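Local coordinates for protein exoribonuclease II, mitochondrial (Candida glabrata, PDB 6F3H) that degrades RNA from the 3' end as the magnesium-binding exoribonuclease component of the mitochondrial RNA degradosome, at residues 147-159 and 173-185. The protein carries 1 engineered substitution. Residues are numbered along the deposited sequence; the frame is centred on the assembly and turned at random.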
loop_
_atom_site.group_PDB
_atom_site.type_symbol
_atom_site.label_atom_id
_atom_site.label_comp_id
_atom_site.label_asym_id
_atom_site.label_seq_id
_atom_site.Cartn_x
_atom_site.Cartn_y
_atom_site.Cartn_z
ATOM N N ILE A 147 -33.488 0.829 2.194
ATOM C CA ILE A 147 -33.323 1.756 3.306
ATOM C C ILE A 147 -31.896 2.274 3.358
ATOM O O ILE A 147 -31.654 3.451 3.642
ATOM C CB ILE A 147 -33.700 1.084 4.632
ATOM C CG1 ILE A 147 -35.092 0.439 4.568
ATOM C CG2 ILE A 147 -33.593 2.088 5.732
ATOM C CD1 ILE A 147 -35.097 -1.044 4.264
ATOM N N VAL A 148 -30.931 1.394 3.105
ATOM C CA VAL A 148 -29.530 1.784 3.127
ATOM C C VAL A 148 -29.222 2.824 2.053
ATOM O O VAL A 148 -28.478 3.783 2.298
ATOM C CB VAL A 148 -28.665 0.526 2.941
ATOM C CG1 VAL A 148 -27.218 0.896 2.649
ATOM C CG2 VAL A 148 -28.782 -0.396 4.130
ATOM N N LEU A 149 -29.782 2.655 0.852
ATOM C CA LEU A 149 -29.548 3.621 -0.213
ATOM C C LEU A 149 -30.006 4.994 0.211
ATOM O O LEU A 149 -29.355 6.004 -0.082
ATOM C CB LEU A 149 -30.270 3.201 -1.482
ATOM C CG LEU A 149 -29.712 1.992 -2.220
ATOM C CD1 LEU A 149 -30.691 1.580 -3.311
ATOM C CD2 LEU A 149 -28.353 2.315 -2.814
ATOM N N LYS A 150 -31.111 5.039 0.943
ATOM C CA LYS A 150 -31.595 6.305 1.446
ATOM C C LYS A 150 -30.621 6.883 2.463
ATOM O O LYS A 150 -30.289 8.069 2.404
ATOM C CB LYS A 150 -32.995 6.119 2.029
ATOM N N LYS A 151 -30.089 6.063 3.362
ATOM C CA LYS A 151 -29.119 6.610 4.307
ATOM C C LYS A 151 -27.873 7.098 3.581
ATOM O O LYS A 151 -27.403 8.214 3.824
ATOM C CB LYS A 151 -28.754 5.555 5.348
ATOM C CG LYS A 151 -29.956 4.943 6.078
ATOM C CD LYS A 151 -29.557 3.784 6.994
ATOM C CE LYS A 151 -30.676 3.405 7.963
ATOM N NZ LYS A 151 -30.392 2.163 8.756
ATOM N N LEU A 152 -27.363 6.284 2.645
ATOM C CA LEU A 152 -26.163 6.620 1.886
ATOM C C LEU A 152 -26.276 7.978 1.229
ATOM O O LEU A 152 -25.371 8.807 1.329
ATOM C CB LEU A 152 -25.896 5.552 0.827
ATOM C CG LEU A 152 -25.233 4.322 1.432
ATOM C CD1 LEU A 152 -25.103 3.148 0.509
ATOM C CD2 LEU A 152 -23.903 4.758 1.865
ATOM N N GLU A 153 -27.384 8.227 0.549
ATOM C CA GLU A 153 -27.565 9.554 -0.019
ATOM C C GLU A 153 -27.532 10.605 1.084
ATOM O O GLU A 153 -26.995 11.705 0.903
ATOM C CB GLU A 153 -28.881 9.619 -0.799
ATOM N N LEU A 154 -28.059 10.262 2.256
ATOM C CA LEU A 154 -28.179 11.251 3.318
ATOM C C LEU A 154 -26.829 11.554 3.941
ATOM O O LEU A 154 -26.348 12.692 3.891
ATOM C CB LEU A 154 -29.155 10.759 4.381
ATOM C CG LEU A 154 -29.360 11.706 5.571
ATOM C CD1 LEU A 154 -29.386 13.193 5.192
ATOM C CD2 LEU A 154 -30.655 11.341 6.246
ATOM N N ILE A 155 -26.204 10.548 4.551
ATOM C CA ILE A 155 -24.948 10.843 5.197
ATOM C C ILE A 155 -23.909 11.219 4.184
ATOM O O ILE A 155 -22.933 11.870 4.546
ATOM C CB ILE A 155 -24.496 9.666 6.056
ATOM C CG1 ILE A 155 -24.505 8.375 5.247
ATOM C CG2 ILE A 155 -25.424 9.516 7.171
ATOM C CD1 ILE A 155 -23.329 8.143 4.370
ATOM N N HIS A 156 -24.086 10.862 2.912
ATOM C CA HIS A 156 -23.214 11.463 1.920
ATOM C C HIS A 156 -23.277 12.981 2.004
ATOM O O HIS A 156 -22.290 13.653 1.700
ATOM C CB HIS A 156 -23.558 11.010 0.500
ATOM C CG HIS A 156 -22.623 11.563 -0.534
ATOM N ND1 HIS A 156 -22.647 12.881 -0.940
ATOM C CD2 HIS A 156 -21.595 10.987 -1.202
ATOM C CE1 HIS A 156 -21.693 13.086 -1.833
ATOM N NE2 HIS A 156 -21.039 11.952 -2.008
ATOM N N ARG A 157 -24.423 13.544 2.406
ATOM C CA ARG A 157 -24.485 14.992 2.587
ATOM C C ARG A 157 -23.608 15.465 3.747
ATOM O O ARG A 157 -23.069 16.576 3.695
ATOM C CB ARG A 157 -25.933 15.449 2.762
ATOM C CG ARG A 157 -26.169 16.797 2.121
ATOM C CD ARG A 157 -27.568 17.319 2.336
ATOM N NE ARG A 157 -28.211 16.748 3.521
ATOM C CZ ARG A 157 -29.407 16.166 3.503
ATOM N NH1 ARG A 157 -29.940 15.672 4.618
ATOM N NH2 ARG A 157 -30.077 16.087 2.360
ATOM N N TYR A 158 -23.401 14.642 4.772
ATOM C CA TYR A 158 -22.613 15.095 5.920
ATOM C C TYR A 158 -21.121 14.783 5.772
ATOM O O TYR A 158 -20.272 15.541 6.264
ATOM C CB TYR A 158 -23.166 14.487 7.219
ATOM C CG TYR A 158 -24.533 15.020 7.647
ATOM C CD1 TYR A 158 -25.708 14.489 7.123
ATOM C CD2 TYR A 158 -24.647 16.040 8.588
ATOM C CE1 TYR A 158 -26.951 14.970 7.516
ATOM C CE2 TYR A 158 -25.891 16.523 8.986
ATOM C CZ TYR A 158 -27.034 15.984 8.448
ATOM O OH TYR A 158 -28.270 16.454 8.838
ATOM N N LEU A 159 -20.781 13.663 5.129
ATOM C CA LEU A 159 -19.386 13.255 4.970
ATOM C C LEU A 159 -18.679 14.023 3.864
ATOM O O LEU A 159 -17.488 14.310 3.977
ATOM C CB LEU A 159 -19.305 11.768 4.669
ATOM C CG LEU A 159 -19.996 10.929 5.725
ATOM C CD1 LEU A 159 -19.677 9.475 5.510
ATOM C CD2 LEU A 159 -19.540 11.376 7.080
ATOM N N LEU A 173 -18.166 3.613 8.416
ATOM C CA LEU A 173 -19.318 3.892 7.578
ATOM C C LEU A 173 -20.442 2.902 7.822
ATOM O O LEU A 173 -21.594 3.292 8.049
ATOM C CB LEU A 173 -18.882 3.853 6.130
ATOM C CG LEU A 173 -20.045 4.035 5.196
ATOM C CD1 LEU A 173 -20.621 5.413 5.428
ATOM C CD2 LEU A 173 -19.548 3.866 3.782
ATOM N N VAL A 174 -20.125 1.615 7.776
ATOM C CA VAL A 174 -21.111 0.596 8.100
ATOM C C VAL A 174 -21.781 0.887 9.435
ATOM O O VAL A 174 -23.013 0.840 9.552
ATOM C CB VAL A 174 -20.430 -0.774 8.107
ATOM C CG1 VAL A 174 -21.374 -1.813 8.630
ATOM C CG2 VAL A 174 -19.963 -1.092 6.712
ATOM N N ARG A 175 -20.983 1.245 10.447
ATOM C CA ARG A 175 -21.539 1.501 11.772
ATOM C C ARG A 175 -22.588 2.597 11.708
ATOM O O ARG A 175 -23.677 2.463 12.274
ATOM C CB ARG A 175 -20.426 1.892 12.742
ATOM C CG ARG A 175 -19.798 0.708 13.413
ATOM C CD ARG A 175 -18.745 1.081 14.424
ATOM N NE ARG A 175 -17.693 0.083 14.348
ATOM C CZ ARG A 175 -16.528 0.295 13.758
ATOM N NH1 ARG A 175 -16.262 1.483 13.228
ATOM N NH2 ARG A 175 -15.628 -0.674 13.707
ATOM N N ILE A 176 -22.295 3.665 10.978
ATOM C CA ILE A 176 -23.245 4.754 10.851
ATOM C C ILE A 176 -24.536 4.263 10.234
ATOM O O ILE A 176 -25.635 4.653 10.647
ATOM C CB ILE A 176 -22.623 5.874 10.015
ATOM C CG1 ILE A 176 -21.375 6.376 10.718
ATOM C CG2 ILE A 176 -23.631 6.962 9.738
ATOM C CD1 ILE A 176 -20.758 7.514 10.041
ATOM N N ILE A 177 -24.428 3.426 9.214
ATOM C CA ILE A 177 -25.628 2.931 8.563
ATOM C C ILE A 177 -26.496 2.181 9.559
ATOM O O ILE A 177 -27.703 2.406 9.661
ATOM C CB ILE A 177 -25.245 2.041 7.376
ATOM C CG1 ILE A 177 -24.482 2.848 6.330
ATOM C CG2 ILE A 177 -26.473 1.471 6.775
ATOM C CD1 ILE A 177 -25.175 4.094 5.916
ATOM N N LYS A 178 -25.879 1.328 10.358
ATOM C CA LYS A 178 -26.654 0.555 11.310
ATOM C C LYS A 178 -27.308 1.449 12.354
ATOM O O LYS A 178 -28.508 1.324 12.624
ATOM C CB LYS A 178 -25.744 -0.475 11.968
ATOM C CG LYS A 178 -26.355 -1.136 13.156
ATOM C CD LYS A 178 -27.308 -2.189 12.701
ATOM C CE LYS A 178 -27.368 -3.330 13.683
ATOM N NZ LYS A 178 -27.925 -4.529 12.999
ATOM N N ASN A 179 -26.551 2.400 12.902
ATOM C CA ASN A 179 -26.932 3.147 14.097
ATOM C C ASN A 179 -27.730 4.394 13.788
ATOM O O ASN A 179 -27.801 5.296 14.628
ATOM C CB ASN A 179 -25.689 3.524 14.903
ATOM C CG ASN A 179 -25.028 2.324 15.525
ATOM O OD1 ASN A 179 -25.699 1.333 15.822
ATOM N ND2 ASN A 179 -23.706 2.388 15.711
ATOM N N LEU A 180 -28.349 4.467 12.622
ATOM C CA LEU A 180 -28.976 5.699 12.189
ATOM C C LEU A 180 -30.457 5.489 11.953
ATOM O O LEU A 180 -30.845 4.543 11.263
ATOM C CB LEU A 180 -28.316 6.226 10.925
ATOM C CG LEU A 180 -28.821 7.618 10.565
ATOM C CD1 LEU A 180 -28.382 8.655 11.584
ATOM C CD2 LEU A 180 -28.281 7.987 9.225
ATOM N N ASN A 181 -31.270 6.393 12.511
ATOM C CA ASN A 181 -32.712 6.434 12.279
ATOM C C ASN A 181 -33.033 7.575 11.320
ATOM O O ASN A 181 -32.841 8.751 11.654
ATOM C CB ASN A 181 -33.484 6.623 13.588
ATOM C CG ASN A 181 -34.926 7.107 13.358
ATOM O OD1 ASN A 181 -35.235 8.285 13.528
ATOM N ND2 ASN A 181 -35.798 6.200 12.943
ATOM N N ILE A 182 -33.570 7.227 10.150
ATOM C CA ILE A 182 -33.789 8.234 9.121
ATOM C C ILE A 182 -34.775 9.283 9.616
ATOM O O ILE A 182 -34.636 10.477 9.319
ATOM C CB ILE A 182 -34.257 7.567 7.815
ATOM N N LYS A 183 -35.777 8.853 10.399
ATOM C CA LYS A 183 -36.817 9.757 10.890
ATOM C C LYS A 183 -36.249 10.827 11.826
ATOM O O LYS A 183 -36.640 11.998 11.745
ATOM C CB LYS A 183 -37.920 8.951 11.576
ATOM N N GLU A 184 -35.325 10.449 12.722
ATOM C CA GLU A 184 -34.739 11.426 13.642
ATOM C C GLU A 184 -33.782 12.369 12.925
ATOM O O GLU A 184 -33.570 13.503 13.375
ATOM C CB GLU A 184 -34.013 10.722 14.797
ATOM N N ALA A 185 -33.182 11.905 11.826
ATOM C CA ALA A 185 -32.202 12.703 11.098
ATOM C C ALA A 185 -32.840 13.856 10.341
ATOM O O ALA A 185 -32.174 14.866 10.076
ATOM C CB ALA A 185 -31.430 11.810 10.135
#
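Ile-177 fits as a knob into a hole made by Val-148, Lys-151, Leu-152 and Ile-155, and so seats helix 170-178 against the last turns of the long helix 123-159. The short helical segments run at 115° to each other, with axes 10.4 Å apart. The two branches of Ile-177 divide the hole: CG2, anti to the backbone N, meets Val-148 CG2 at 4.0 Å, while CD1 reaches Lys-151 CB at 3.9 Å. A beta-branched isoleucine suits this place because its two branches touch different parts of the hole, CD1 also lying near Leu-152.

Lys-151 plays a double part. Past CG its chain runs nearly straight (chi2 174°), which carries the methylenes over Ile-177, with CD 3.9 Å from Ile-177 CG2, and brings the ammonium to the end of helix 170-178. There NZ donates to Ile-177 O at 2.8 Å, tilted 27° from the carbonyl plane. One turn further on, Ile-155 extends the apolar seam: its CG2 lies 3.8 Å from Leu-180 CD2, the two side chains lying alongside and pointing opposite ways, and its CD1 meets Leu-173 CD1. Leu-180, in the link between helices 170-178 and 182-186, thereby packs inward, and its other neighbours include Val-198 of helix 193-200. Leu-154 CD2 also touches Ala-185 CB, a small apolar surface offered by helix 182-186.

Far from the magnesium site, the contact joins three helices through a mostly aliphatic core. Within it one lysine takes up a carbonyl of the last turn of helix 170-178, and its positive charge probably interacts favourably with the C-terminal end of the helix dipole.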